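Local coordinates for protein dTDP-4-dehydrorhamnose reductase (Bacillus anthracis, PDB 3SC6) that catalyses the NADPH-dependent reduction of dTDP-4-dehydrorhamnose to dTDP-L-rhamnose, the closing step of dTDP-L-rhamnose biosynthesis, at residues E6-G12 with H58-A64; A99-Y103 with I202-Y207; T11-G15 with Y33-K37; Q20-E24 with Y190-N195. All blocks are in the same frame, centred on the assembly; numbering follows the deposited sequence.

Contact 1: residues E6-G12 with H58-A64; sequences ERVIITG and HIIIHCA. With NAP (NADP nicotinamide-adenine-dinucleotide phosphate), chain G.
Strands 6-11 and 59-62 run parallel, their axes 4.7 Å apart and inclined by 17°, in the register Val-8/Ile-59, Ile-9/Ile-60, Ile-10/Ile-61 and Thr-11/His-62. The ladder runs Ile-59 N to Arg-7 O (3.2 Å), Ile-9 N to Ile-59 O (3.1 Å), Ile-61 N to Ile-9 O (2.8 Å) and Thr-11 N to Ile-61 O (3.2 Å). Side chains alternate between the faces. Val-8, Ile-59, Ile-10 and Ile-61 form one ridge, with Val-8 CG1 lodged 3.7 Å from Ile-59 CB; Leu-21 of helix 16-24 fits against Ile-10 and Ile-61. Ile-9 and Ile-60 project from the other face, where helix 76-97 covers Ile-60. At the entry, the His-58 ring (chi1 m) accepts Arg-7 N at ND1 (3.1 Å), while Glu-6 CG sits over its face, 3.9 Å from the centroid. At the exit Cys-63 N bonds Thr-11 O (3.0 Å). Gly-12 (phi 78°) nestles against Ala-64, CA to CA 4.0 Å; a beta carbon there would strike Ala-64 CA. Ala-64 CB then lies 3.4 Å from NAP N3A. Parallel strands ending at the cofactor in this way belong to the NADP-binding Rossmann fold.

Contact 2: residues A99-Y103 with I202-Y207; sequences AKLVY and IHTSLY
Where the parallel Rossmann sheet meets the turn connecting helix 191-202 to strand 208-211, one lysine reaches from strand 100-106 into the loop. Lys-100 and Val-102 lie in extended conformation and point CA-to-CB toward residues 202-207, whereas Leu-101 between them points away, toward helices 76-97 and 129-144. The backbones stay apart: the nearest CA pair, Lys-100 and Ile-202, is separated by 7.4 Å. Lys-100 bridges the gap extended from chi2 onward (chi1 m, then t, t, t), and its NZ donates to Thr-204 O at 2.8 Å. A water accepts a weak bond from Lys-100 NZ at 3.2 Å and donates to His-203 O at 2.5 Å, while Ile-202 O lies 3.5 Å from Lys-100 NZ. Flanking the aliphatic stem, Tyr-207 places its ring edge by Lys-100 CG, with Tyr-207 OH 3.7 Å from Lys-100 CE; the same ring meets Phe-149. Deeper in, Val-102 CG2 touches Ile-202 CG2 at 3.8 Å, and Ile-202 also packs on Ile-59. The two segments hold no acidic residue: the Lys-100 ammonium is met by a main-chain carbonyl and, through water, by a second, so the link depends on the path of the loop backbone more than on its side chains.

Contact 3: residues T11-G15 with Y33-K37; sequences TGANG and YPFDK. With NAP (NADP nicotinamide-adenine-dinucleotide phosphate), chain G.
The glycine-rich turn of the Rossmann fold, here the start of a TGxxGxxG sequence between strand 6-11 and helix 16-24, lies against the end of strand 30-35. Thr-11 pairs in parallel with Phe-35 (CA to CA 5.5 Å); the chain then swings through Gly-12 (phi 78°, psi 47°) into a type I turn from Gly-12 to Gly-15, closed by a weak bond of 3.3 Å from Gly-15 N to Gly-12 O. Phe-35 O is the main acceptor. It takes Ala-13 N at 3.2 Å, almost in line, and Gly-12 N weakly at 3.3 Å. A water adds a bridge, 2.9 Å from Gly-12 N and 2.9 Å from Phe-35 O. Ala-13 CB also packs 3.6 Å from Pro-34 CB. Asn-14 ND2 approaches Asp-36 OD2 to 2.9 Å, but at an angle too poor for a hydrogen bond. Instead, Asp-36 OD1 receives Lys-37 N in a very short bond of 2.4 Å and a proton from a second water at 2.8 Å; that water accepts Asn-14 N at 3.3 Å. Side chains on either glycine would collide with NADP, and Gly-15 CA already lies 3.2 Å from NAP O2A. A basic residue just after this strand is consistent with preference for the phosphorylated cofactor: Lys-37, all t, extends NZ to within 3.3 Å of the 2'-phosphate oxygen O2X of NAP, a weak hydrogen bond.

Contact 4: residues Q20-E24 with Y190-N195; sequences QLQEE and YVADLN
Two helices on one face of the Rossmann sheet meet here: helix 16-24, which follows the glycine-rich turn, and helix 191-202. Their segments cross at -53° with axes 10.0 Å apart, and the closest CA pair is Leu-21 with Asn-195 at 6.1 Å. Tyr-190, at the N-cap position, brings its hydroxyl close to Gln-20, whose NE2 makes a weak hydrogen bond of 3.4 Å to Tyr-190 OH; that hydroxyl also bonds Glu-283 and Lys-159. Val-191 follows, directed at helix 16-24, its CB 3.4 Å from Gln-20 OE1 and its side chain about 6 Å from the bound NADP. Ala-192 is small enough to admit Glu-24, whose OE1 comes to 3.6 Å from Ala-192 CA, and Gln-20, whose NE2 lies 3.7 Å from Ala-192 CB. Gln-20 and Glu-24, one turn apart, are joined by Gln-20 NE2 to Glu-24 OE2 at 2.9 Å, which holds both polar ends over this shallow spot. Asp-193 points away and pairs with Arg-279, while Leu-194 packs on strand 148-157. Asn-195 (chi1 m) completes the interface: its CG is 3.4 Å from Leu-21 CD1, and its ND2 donates to Glu-24 OE1 at 3.1 Å.

Overall arrangement
Contacts 1, 2 and 3 follow one mixed sheet, in which strands 30-35, 6-11, 59-62 and 100-106 lie side by side. Contact 1 is central: its centre is 9 Å from that of contact 3, with which it shares Thr-11 and Gly-12, and 11 Å from that of contact 2. Contacts 2 and 3, about 19 Å apart between centres, do not touch. Contact 4 stacks helices on the sheet, Leu-21 reaching Ile-61, while Gln-22 meets Pro-34 of contact 3. Along the chain, contacts 1 and 3 start together and contact 4 crosses all the others, bringing residues 190-195 back to the first helix. Contacts 1 and 3 both touch NADP, so the C-terminal ends of these parallel strands form part of the cofactor site.

Contact 1: residues E6-G12 with H58-A64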
# COMPACT_ATOMS: atom_id res chain seq x y z
N GLU A 6 -15.79 -9.96 -16.32
CA GLU A 6 -15.63 -8.57 -15.89
C GLU A 6 -14.32 -7.91 -16.35
O GLU A 6 -13.35 -8.58 -16.69
CB GLU A 6 -15.85 -8.45 -14.38
CG GLU A 6 -17.26 -8.87 -13.97
CD GLU A 6 -17.50 -8.77 -12.49
OE1 GLU A 6 -16.58 -8.36 -11.75
OE2 GLU A 6 -18.62 -9.11 -12.06
N ARG A 7 -14.32 -6.58 -16.31
CA ARG A 7 -13.20 -5.76 -16.75
C ARG A 7 -12.62 -5.02 -15.56
O ARG A 7 -13.38 -4.44 -14.78
CB ARG A 7 -13.81 -4.72 -17.66
CG ARG A 7 -14.70 -5.36 -18.67
CD ARG A 7 -15.65 -4.36 -19.22
NE ARG A 7 -16.71 -5.06 -19.92
CZ ARG A 7 -17.84 -4.50 -20.29
NH1 ARG A 7 -18.77 -5.23 -20.90
NH2 ARG A 7 -18.08 -3.22 -20.02
N VAL A 8 -11.30 -5.00 -15.42
CA VAL A 8 -10.67 -4.30 -14.30
C VAL A 8 -9.55 -3.39 -14.77
O VAL A 8 -8.70 -3.80 -15.55
CB VAL A 8 -10.07 -5.30 -13.28
CG1 VAL A 8 -11.14 -6.22 -12.75
CG2 VAL A 8 -8.97 -6.12 -13.91
N ILE A 9 -9.57 -2.15 -14.31
CA ILE A 9 -8.54 -1.18 -14.66
C ILE A 9 -7.62 -0.99 -13.47
O ILE A 9 -8.08 -0.93 -12.33
CB ILE A 9 -9.12 0.19 -15.06
CG1 ILE A 9 -9.90 0.09 -16.38
CG2 ILE A 9 -8.01 1.21 -15.26
CD1 ILE A 9 -10.45 1.42 -16.88
N ILE A 10 -6.31 -0.92 -13.74
CA ILE A 10 -5.31 -0.73 -12.69
C ILE A 10 -4.50 0.53 -12.98
O ILE A 10 -3.82 0.61 -14.00
CB ILE A 10 -4.35 -1.92 -12.59
CG1 ILE A 10 -5.12 -3.21 -12.29
CG2 ILE A 10 -3.33 -1.68 -11.50
CD1 ILE A 10 -4.24 -4.43 -12.16
N THR A 11 -4.60 1.51 -12.09
CA THR A 11 -3.86 2.76 -12.26
C THR A 11 -2.51 2.64 -11.54
O THR A 11 -2.45 2.21 -10.39
CB THR A 11 -4.65 3.96 -11.71
OG1 THR A 11 -4.87 3.79 -10.30
CG2 THR A 11 -5.99 4.09 -12.42
N GLY A 12 -1.44 3.02 -12.22
CA GLY A 12 -0.09 2.93 -11.65
C GLY A 12 0.39 1.49 -11.72
O GLY A 12 0.92 0.94 -10.75
N HIS A 58 -15.87 -2.77 -14.60
CA HIS A 58 -16.68 -3.16 -13.46
C HIS A 58 -15.91 -2.84 -12.18
O HIS A 58 -16.50 -2.47 -11.17
CB HIS A 58 -16.99 -4.66 -13.48
CG HIS A 58 -17.81 -5.11 -14.65
ND1 HIS A 58 -17.25 -5.54 -15.84
CD2 HIS A 58 -19.15 -5.21 -14.82
CE1 HIS A 58 -18.20 -5.88 -16.68
NE2 HIS A 58 -19.37 -5.69 -16.09
N ILE A 59 -14.59 -2.98 -12.24
CA ILE A 59 -13.74 -2.73 -11.10
C ILE A 59 -12.55 -1.84 -11.45
O ILE A 59 -12.06 -1.87 -12.57
CB ILE A 59 -13.18 -4.07 -10.56
CG1 ILE A 59 -14.30 -5.10 -10.44
CG2 ILE A 59 -12.49 -3.87 -9.22
CD1 ILE A 59 -13.84 -6.46 -9.98
N ILE A 60 -12.11 -1.05 -10.48
CA ILE A 60 -10.97 -0.17 -10.68
C ILE A 60 -10.08 -0.20 -9.45
O ILE A 60 -10.48 0.25 -8.37
CB ILE A 60 -11.35 1.30 -10.95
CG1 ILE A 60 -12.17 1.42 -12.23
CG2 ILE A 60 -10.10 2.15 -11.09
CD1 ILE A 60 -12.54 2.86 -12.57
N ILE A 61 -8.89 -0.75 -9.61
CA ILE A 61 -7.94 -0.84 -8.51
C ILE A 61 -7.00 0.33 -8.69
O ILE A 61 -6.12 0.32 -9.54
CB ILE A 61 -7.19 -2.16 -8.52
CG1 ILE A 61 -8.18 -3.32 -8.49
CG2 ILE A 61 -6.24 -2.21 -7.33
CD1 ILE A 61 -7.54 -4.68 -8.53
N HIS A 62 -7.21 1.36 -7.88
CA HIS A 62 -6.40 2.56 -7.95
C HIS A 62 -5.11 2.45 -7.14
O HIS A 62 -5.12 2.58 -5.91
CB HIS A 62 -7.24 3.73 -7.45
CG HIS A 62 -6.57 5.05 -7.59
ND1 HIS A 62 -6.70 5.81 -8.74
CD2 HIS A 62 -5.80 5.77 -6.74
CE1 HIS A 62 -6.02 6.93 -8.59
NE2 HIS A 62 -5.47 6.93 -7.39
N CYS A 63 -4.00 2.21 -7.84
CA CYS A 63 -2.70 2.08 -7.18
C CYS A 63 -1.82 3.31 -7.40
O CYS A 63 -0.85 3.51 -6.67
CB CYS A 63 -1.97 0.84 -7.70
SG CYS A 63 -2.88 -0.71 -7.43
N ALA A 64 -2.16 4.13 -8.39
CA ALA A 64 -1.40 5.34 -8.69
C ALA A 64 -1.26 6.23 -7.45
O ALA A 64 -2.22 6.42 -6.70
CB ALA A 64 -2.06 6.12 -9.82
PA NAP G . 4.89 2.96 -6.23
O1A NAP G . 5.45 4.35 -6.13
O2A NAP G . 5.75 1.85 -6.79
O5B NAP G . 3.52 3.00 -7.07
C5B NAP G . 2.89 4.22 -7.44
C4B NAP G . 2.84 4.31 -8.96
O4B NAP G . 2.01 5.41 -9.36
C3B NAP G . 4.23 4.55 -9.56
O3B NAP G . 4.56 3.54 -10.52
C2B NAP G . 4.12 5.90 -10.24
O2B NAP G . 4.88 5.96 -11.45
C1B NAP G . 2.62 6.03 -10.48
N9A NAP G . 2.22 7.44 -10.73
C8A NAP G . 2.83 8.57 -10.32
N7A NAP G . 2.15 9.64 -10.79
C5A NAP G . 1.12 9.17 -11.51
C6A NAP G . 0.02 9.81 -12.28
N6A NAP G . -0.08 11.16 -12.35
N1A NAP G . -0.88 9.01 -12.90
C2A NAP G . -0.78 7.67 -12.82
N3A NAP G . 0.21 7.07 -12.13
C4A NAP G . 1.16 7.79 -11.48
O3 NAP G . 4.36 2.52 -4.77
PN NAP G . 3.36 1.26 -4.53
O1N NAP G . 3.70 0.66 -3.18
O2N NAP G . 3.31 0.39 -5.76
O5D NAP G . 1.93 1.97 -4.39
C5D NAP G . 0.79 1.23 -3.96
C4D NAP G . -0.09 2.08 -3.05
O4D NAP G . 0.10 1.70 -1.67
C3D NAP G . 0.22 3.57 -3.14
O3D NAP G . -0.97 4.31 -3.44
C2D NAP G . 0.75 3.96 -1.78
O2D NAP G . 0.27 5.25 -1.41
C1D NAP G . 0.24 2.86 -0.85
N1N NAP G . 1.13 2.59 0.29
C2N NAP G . 2.40 2.19 0.07
C3N NAP G . 3.25 1.92 1.14
C7N NAP G . 4.66 1.47 0.87
O7N NAP G . 5.06 1.43 -0.29
N7N NAP G . 5.47 1.13 1.88
C4N NAP G . 2.78 2.07 2.44
C5N NAP G . 1.47 2.48 2.64
C6N NAP G . 0.66 2.73 1.54
P2B NAP G . 6.26 6.78 -11.51
O1X NAP G . 6.85 6.37 -12.84
O2X NAP G . 5.85 8.24 -11.44
O3X NAP G . 7.04 6.31 -10.31

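Contact 2: residues A99-Y103 with I202-Y207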
# COMPACT_ATOMS: atom_id res chain seq x y z
N ALA A 99 -18.44 1.66 -11.41
CA ALA A 99 -17.44 0.64 -11.13
C ALA A 99 -17.09 0.63 -9.65
O ALA A 99 -17.17 1.66 -8.98
CB ALA A 99 -16.19 0.91 -11.94
N LYS A 100 -16.74 -0.54 -9.13
CA LYS A 100 -16.36 -0.65 -7.73
C LYS A 100 -14.96 -0.07 -7.71
O LYS A 100 -14.14 -0.42 -8.55
CB LYS A 100 -16.35 -2.10 -7.26
CG LYS A 100 -17.70 -2.80 -7.36
CD LYS A 100 -17.63 -4.24 -6.86
CE LYS A 100 -18.98 -4.91 -6.94
NZ LYS A 100 -18.93 -6.31 -6.46
N LEU A 101 -14.68 0.81 -6.75
CA LEU A 101 -13.36 1.44 -6.66
C LEU A 101 -12.54 1.00 -5.45
O LEU A 101 -13.00 1.05 -4.31
CB LEU A 101 -13.53 2.97 -6.62
CG LEU A 101 -12.26 3.81 -6.49
CD1 LEU A 101 -11.29 3.49 -7.62
CD2 LEU A 101 -12.61 5.30 -6.47
N VAL A 102 -11.31 0.56 -5.70
CA VAL A 102 -10.42 0.13 -4.62
C VAL A 102 -9.34 1.19 -4.49
O VAL A 102 -8.53 1.36 -5.40
CB VAL A 102 -9.78 -1.24 -4.89
CG1 VAL A 102 -8.83 -1.59 -3.77
CG2 VAL A 102 -10.84 -2.30 -5.02
N TYR A 103 -9.37 1.92 -3.38
CA TYR A 103 -8.40 2.97 -3.13
C TYR A 103 -7.41 2.51 -2.07
O TYR A 103 -7.78 2.35 -0.90
CB TYR A 103 -9.09 4.26 -2.72
CG TYR A 103 -8.13 5.39 -2.44
CD1 TYR A 103 -7.65 6.19 -3.48
CD2 TYR A 103 -7.71 5.67 -1.15
CE1 TYR A 103 -6.76 7.22 -3.24
CE2 TYR A 103 -6.83 6.72 -0.90
CZ TYR A 103 -6.36 7.48 -1.95
OH TYR A 103 -5.49 8.52 -1.70
N ILE A 202 -13.05 -7.48 -4.10
CA ILE A 202 -13.68 -7.10 -5.37
C ILE A 202 -14.83 -8.03 -5.81
O ILE A 202 -15.68 -7.61 -6.59
CB ILE A 202 -12.64 -6.84 -6.51
CG1 ILE A 202 -11.97 -8.13 -6.98
CG2 ILE A 202 -11.57 -5.85 -6.03
CD1 ILE A 202 -10.94 -7.89 -8.06
N HIS A 203 -14.85 -9.28 -5.33
CA HIS A 203 -15.94 -10.22 -5.69
C HIS A 203 -17.20 -9.97 -4.87
O HIS A 203 -18.22 -10.62 -5.09
CB HIS A 203 -15.54 -11.68 -5.50
CG HIS A 203 -14.51 -12.17 -6.47
ND1 HIS A 203 -13.16 -12.04 -6.27
CD2 HIS A 203 -14.66 -12.84 -7.64
CE1 HIS A 203 -12.51 -12.57 -7.29
NE2 HIS A 203 -13.40 -13.07 -8.13
N THR A 204 -17.14 -9.03 -3.93
CA THR A 204 -18.29 -8.72 -3.09
C THR A 204 -18.59 -7.23 -3.16
O THR A 204 -17.94 -6.48 -3.89
CB THR A 204 -18.01 -9.07 -1.62
OG1 THR A 204 -16.92 -8.27 -1.13
CG2 THR A 204 -17.67 -10.54 -1.48
N SER A 205 -19.60 -6.81 -2.39
CA SER A 205 -20.00 -5.41 -2.35
C SER A 205 -20.00 -4.91 -0.90
O SER A 205 -20.75 -4.01 -0.55
CB SER A 205 -21.37 -5.21 -2.99
OG SER A 205 -22.35 -5.98 -2.33
N LEU A 206 -19.14 -5.51 -0.08
CA LEU A 206 -19.01 -5.16 1.33
C LEU A 206 -18.14 -3.91 1.35
O LEU A 206 -17.03 -3.92 1.86
CB LEU A 206 -18.28 -6.30 2.07
CG LEU A 206 -18.89 -7.71 1.96
CD1 LEU A 206 -17.99 -8.74 2.60
CD2 LEU A 206 -20.29 -7.78 2.55
N TYR A 207 -18.67 -2.81 0.81
CA TYR A 207 -17.91 -1.56 0.74
C TYR A 207 -17.56 -0.99 2.11
O TYR A 207 -18.20 -1.30 3.10
CB TYR A 207 -18.69 -0.51 -0.05
CG TYR A 207 -19.23 -1.00 -1.37
CD1 TYR A 207 -18.39 -1.33 -2.42
CD2 TYR A 207 -20.60 -1.03 -1.60
CE1 TYR A 207 -18.89 -1.77 -3.63
CE2 TYR A 207 -21.11 -1.45 -2.81
CZ TYR A 207 -20.25 -1.82 -3.82
OH TYR A 207 -20.77 -2.23 -5.03
O HOH W 1 -19.71 -9.36 -6.61

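Contact 3: residues T11-G15 with Y33-K37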
# COMPACT_ATOMS: atom_id res chain seq x y z
N THR A 11 -4.60 1.51 -12.09
CA THR A 11 -3.86 2.76 -12.26
C THR A 11 -2.51 2.64 -11.54
O THR A 11 -2.45 2.21 -10.39
CB THR A 11 -4.65 3.96 -11.71
OG1 THR A 11 -4.87 3.79 -10.30
CG2 THR A 11 -5.99 4.09 -12.42
N GLY A 12 -1.44 3.02 -12.22
CA GLY A 12 -0.09 2.93 -11.65
C GLY A 12 0.39 1.49 -11.72
O GLY A 12 0.92 0.94 -10.75
N ALA A 13 0.20 0.88 -12.89
CA ALA A 13 0.57 -0.52 -13.15
C ALA A 13 2.07 -0.85 -13.07
O ALA A 13 2.42 -2.01 -12.87
CB ALA A 13 0.02 -0.95 -14.50
N ASN A 14 2.94 0.14 -13.24
CA ASN A 14 4.39 -0.12 -13.18
C ASN A 14 4.98 -0.11 -11.77
O ASN A 14 6.13 -0.50 -11.58
CB ASN A 14 5.17 0.86 -14.07
CG ASN A 14 4.84 0.69 -15.53
OD1 ASN A 14 4.01 -0.13 -15.91
ND2 ASN A 14 5.50 1.48 -16.38
N GLY A 15 4.19 0.32 -10.78
CA GLY A 15 4.65 0.37 -9.39
C GLY A 15 4.71 -1.00 -8.75
O GLY A 15 4.41 -2.01 -9.39
N TYR A 33 -6.84 -4.46 -17.67
CA TYR A 33 -6.39 -3.29 -18.43
C TYR A 33 -5.47 -2.42 -17.58
O TYR A 33 -5.93 -1.48 -16.93
CB TYR A 33 -7.58 -2.44 -18.88
CG TYR A 33 -8.54 -3.15 -19.80
CD1 TYR A 33 -8.37 -3.08 -21.18
CD2 TYR A 33 -9.62 -3.86 -19.30
CE1 TYR A 33 -9.25 -3.72 -22.03
CE2 TYR A 33 -10.50 -4.49 -20.14
CZ TYR A 33 -10.31 -4.42 -21.51
OH TYR A 33 -11.19 -5.06 -22.35
N PRO A 34 -4.17 -2.72 -17.59
CA PRO A 34 -3.22 -1.93 -16.82
C PRO A 34 -2.80 -0.67 -17.56
O PRO A 34 -2.71 -0.68 -18.78
CB PRO A 34 -2.02 -2.87 -16.70
CG PRO A 34 -2.06 -3.66 -17.95
CD PRO A 34 -3.52 -3.85 -18.28
N PHE A 35 -2.56 0.41 -16.82
CA PHE A 35 -2.15 1.68 -17.40
C PHE A 35 -1.02 2.33 -16.62
O PHE A 35 -1.06 2.41 -15.39
CB PHE A 35 -3.31 2.67 -17.49
CG PHE A 35 -4.36 2.29 -18.48
CD1 PHE A 35 -4.28 2.75 -19.78
CD2 PHE A 35 -5.42 1.48 -18.12
CE1 PHE A 35 -5.25 2.41 -20.71
CE2 PHE A 35 -6.38 1.13 -19.04
CZ PHE A 35 -6.30 1.60 -20.34
N ASP A 36 -0.02 2.80 -17.35
CA ASP A 36 1.12 3.45 -16.75
C ASP A 36 0.77 4.93 -16.61
O ASP A 36 -0.32 5.36 -16.97
CB ASP A 36 2.36 3.27 -17.64
CG ASP A 36 3.63 3.87 -17.04
OD1 ASP A 36 3.60 4.28 -15.85
OD2 ASP A 36 4.66 3.92 -17.74
N LYS A 37 1.72 5.69 -16.08
CA LYS A 37 1.60 7.12 -15.87
C LYS A 37 1.32 7.87 -17.19
O LYS A 37 0.49 8.78 -17.23
CB LYS A 37 2.90 7.60 -15.23
CG LYS A 37 3.01 9.07 -14.88
CD LYS A 37 4.38 9.32 -14.26
CE LYS A 37 4.59 10.77 -13.89
NZ LYS A 37 5.96 10.98 -13.31
PA NAP G . 4.89 2.96 -6.23
O1A NAP G . 5.45 4.35 -6.13
O2A NAP G . 5.75 1.85 -6.79
O5B NAP G . 3.52 3.00 -7.07
C5B NAP G . 2.89 4.22 -7.44
C4B NAP G . 2.84 4.31 -8.96
O4B NAP G . 2.01 5.41 -9.36
C3B NAP G . 4.23 4.55 -9.56
O3B NAP G . 4.56 3.54 -10.52
C2B NAP G . 4.12 5.90 -10.24
O2B NAP G . 4.88 5.96 -11.45
C1B NAP G . 2.62 6.03 -10.48
N9A NAP G . 2.22 7.44 -10.73
C8A NAP G . 2.83 8.57 -10.32
N7A NAP G . 2.15 9.64 -10.79
C5A NAP G . 1.12 9.17 -11.51
C6A NAP G . 0.02 9.81 -12.28
N6A NAP G . -0.08 11.16 -12.35
N1A NAP G . -0.88 9.01 -12.90
C2A NAP G . -0.78 7.67 -12.82
N3A NAP G . 0.21 7.07 -12.13
C4A NAP G . 1.16 7.79 -11.48
O3 NAP G . 4.36 2.52 -4.77
PN NAP G . 3.36 1.26 -4.53
O1N NAP G . 3.70 0.66 -3.18
O2N NAP G . 3.31 0.39 -5.76
O5D NAP G . 1.93 1.97 -4.39
C5D NAP G . 0.79 1.23 -3.96
C4D NAP G . -0.09 2.08 -3.05
O4D NAP G . 0.10 1.70 -1.67
C3D NAP G . 0.22 3.57 -3.14
O3D NAP G . -0.97 4.31 -3.44
C2D NAP G . 0.75 3.96 -1.78
O2D NAP G . 0.27 5.25 -1.41
C1D NAP G . 0.24 2.86 -0.85
N1N NAP G . 1.13 2.59 0.29
C2N NAP G . 2.40 2.19 0.07
C3N NAP G . 3.25 1.92 1.14
C7N NAP G . 4.66 1.47 0.87
O7N NAP G . 5.06 1.43 -0.29
N7N NAP G . 5.47 1.13 1.88
C4N NAP G . 2.78 2.07 2.44
C5N NAP G . 1.47 2.48 2.64
C6N NAP G . 0.66 2.73 1.54
P2B NAP G . 6.26 6.78 -11.51
O1X NAP G . 6.85 6.37 -12.84
O2X NAP G . 5.85 8.24 -11.44
O3X NAP G . 7.04 6.31 -10.31
O HOH W 2 -2.50 4.73 -14.35
O HOH W 3 2.75 3.42 -13.33

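Contact 4: residues Q20-E24 with Y190-N195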
# COMPACT_ATOMS: atom_id res chain seq x y z
N GLN A 20 2.78 -6.32 -9.84
CA GLN A 20 2.53 -7.67 -9.33
C GLN A 20 1.04 -8.05 -9.25
O GLN A 20 0.70 -9.22 -9.34
CB GLN A 20 3.23 -7.85 -7.98
CG GLN A 20 3.10 -9.23 -7.36
CD GLN A 20 3.91 -9.37 -6.09
OE1 GLN A 20 4.65 -8.46 -5.70
NE2 GLN A 20 3.80 -10.52 -5.44
N LEU A 21 0.17 -7.06 -9.07
CA LEU A 21 -1.27 -7.31 -8.99
C LEU A 21 -1.75 -7.77 -10.36
O LEU A 21 -2.55 -8.69 -10.48
CB LEU A 21 -2.01 -6.04 -8.58
CG LEU A 21 -3.53 -6.13 -8.47
CD1 LEU A 21 -3.96 -7.22 -7.49
CD2 LEU A 21 -4.11 -4.78 -8.07
N GLN A 22 -1.23 -7.10 -11.39
CA GLN A 22 -1.54 -7.40 -12.78
C GLN A 22 -1.31 -8.87 -13.13
O GLN A 22 -1.99 -9.43 -13.98
CB GLN A 22 -0.66 -6.52 -13.66
CG GLN A 22 -0.77 -6.75 -15.15
CD GLN A 22 0.18 -5.86 -15.93
OE1 GLN A 22 0.82 -4.96 -15.37
NE2 GLN A 22 0.29 -6.09 -17.24
N GLU A 23 -0.34 -9.49 -12.47
CA GLU A 23 -0.01 -10.89 -12.71
C GLU A 23 -0.77 -11.87 -11.84
O GLU A 23 -0.90 -13.04 -12.19
CB GLU A 23 1.48 -11.12 -12.45
CG GLU A 23 2.43 -10.31 -13.31
CD GLU A 23 3.89 -10.57 -12.97
OE1 GLU A 23 4.15 -11.34 -12.03
OE2 GLU A 23 4.77 -9.98 -13.63
N GLU A 24 -1.27 -11.41 -10.69
CA GLU A 24 -1.99 -12.29 -9.77
C GLU A 24 -3.52 -12.36 -9.95
O GLU A 24 -4.17 -13.21 -9.33
CB GLU A 24 -1.59 -11.96 -8.33
CG GLU A 24 -0.10 -12.19 -8.11
CD GLU A 24 0.36 -11.89 -6.70
OE1 GLU A 24 -0.49 -11.49 -5.87
OE2 GLU A 24 1.57 -12.06 -6.43
N TYR A 190 3.54 -8.13 2.59
CA TYR A 190 3.93 -8.63 1.27
C TYR A 190 2.79 -8.56 0.26
O TYR A 190 1.74 -9.16 0.44
CB TYR A 190 4.54 -10.03 1.38
CG TYR A 190 4.81 -10.70 0.05
CD1 TYR A 190 5.39 -10.00 -0.99
CD2 TYR A 190 4.60 -12.06 -0.11
CE1 TYR A 190 5.66 -10.62 -2.20
CE2 TYR A 190 4.89 -12.69 -1.30
CZ TYR A 190 5.41 -11.96 -2.35
OH TYR A 190 5.69 -12.58 -3.54
N VAL A 191 3.03 -7.79 -0.80
CA VAL A 191 2.07 -7.57 -1.88
C VAL A 191 1.23 -8.79 -2.23
O VAL A 191 0.02 -8.67 -2.40
CB VAL A 191 2.79 -7.08 -3.16
CG1 VAL A 191 1.81 -6.97 -4.31
CG2 VAL A 191 3.48 -5.74 -2.91
N ALA A 192 1.84 -9.96 -2.35
CA ALA A 192 1.09 -11.17 -2.68
C ALA A 192 -0.06 -11.40 -1.71
O ALA A 192 -1.16 -11.76 -2.14
CB ALA A 192 1.99 -12.38 -2.74
N ASP A 193 0.18 -11.22 -0.41
CA ASP A 193 -0.87 -11.41 0.60
C ASP A 193 -1.93 -10.31 0.48
O ASP A 193 -3.12 -10.56 0.70
CB ASP A 193 -0.30 -11.44 2.03
CG ASP A 193 0.62 -12.64 2.27
OD1 ASP A 193 0.75 -13.50 1.38
OD2 ASP A 193 1.20 -12.72 3.38
N LEU A 194 -1.50 -9.10 0.15
CA LEU A 194 -2.42 -7.98 -0.00
C LEU A 194 -3.33 -8.24 -1.21
O LEU A 194 -4.55 -8.11 -1.11
CB LEU A 194 -1.66 -6.67 -0.20
CG LEU A 194 -2.54 -5.43 -0.40
CD1 LEU A 194 -3.47 -5.26 0.79
CD2 LEU A 194 -1.69 -4.19 -0.59
N ASN A 195 -2.72 -8.60 -2.33
CA ASN A 195 -3.48 -8.88 -3.55
C ASN A 195 -4.51 -9.97 -3.34
O ASN A 195 -5.60 -9.91 -3.90
CB ASN A 195 -2.55 -9.23 -4.71
CG ASN A 195 -1.65 -8.07 -5.11
OD1 ASN A 195 -1.89 -6.91 -4.73
ND2 ASN A 195 -0.63 -8.35 -5.92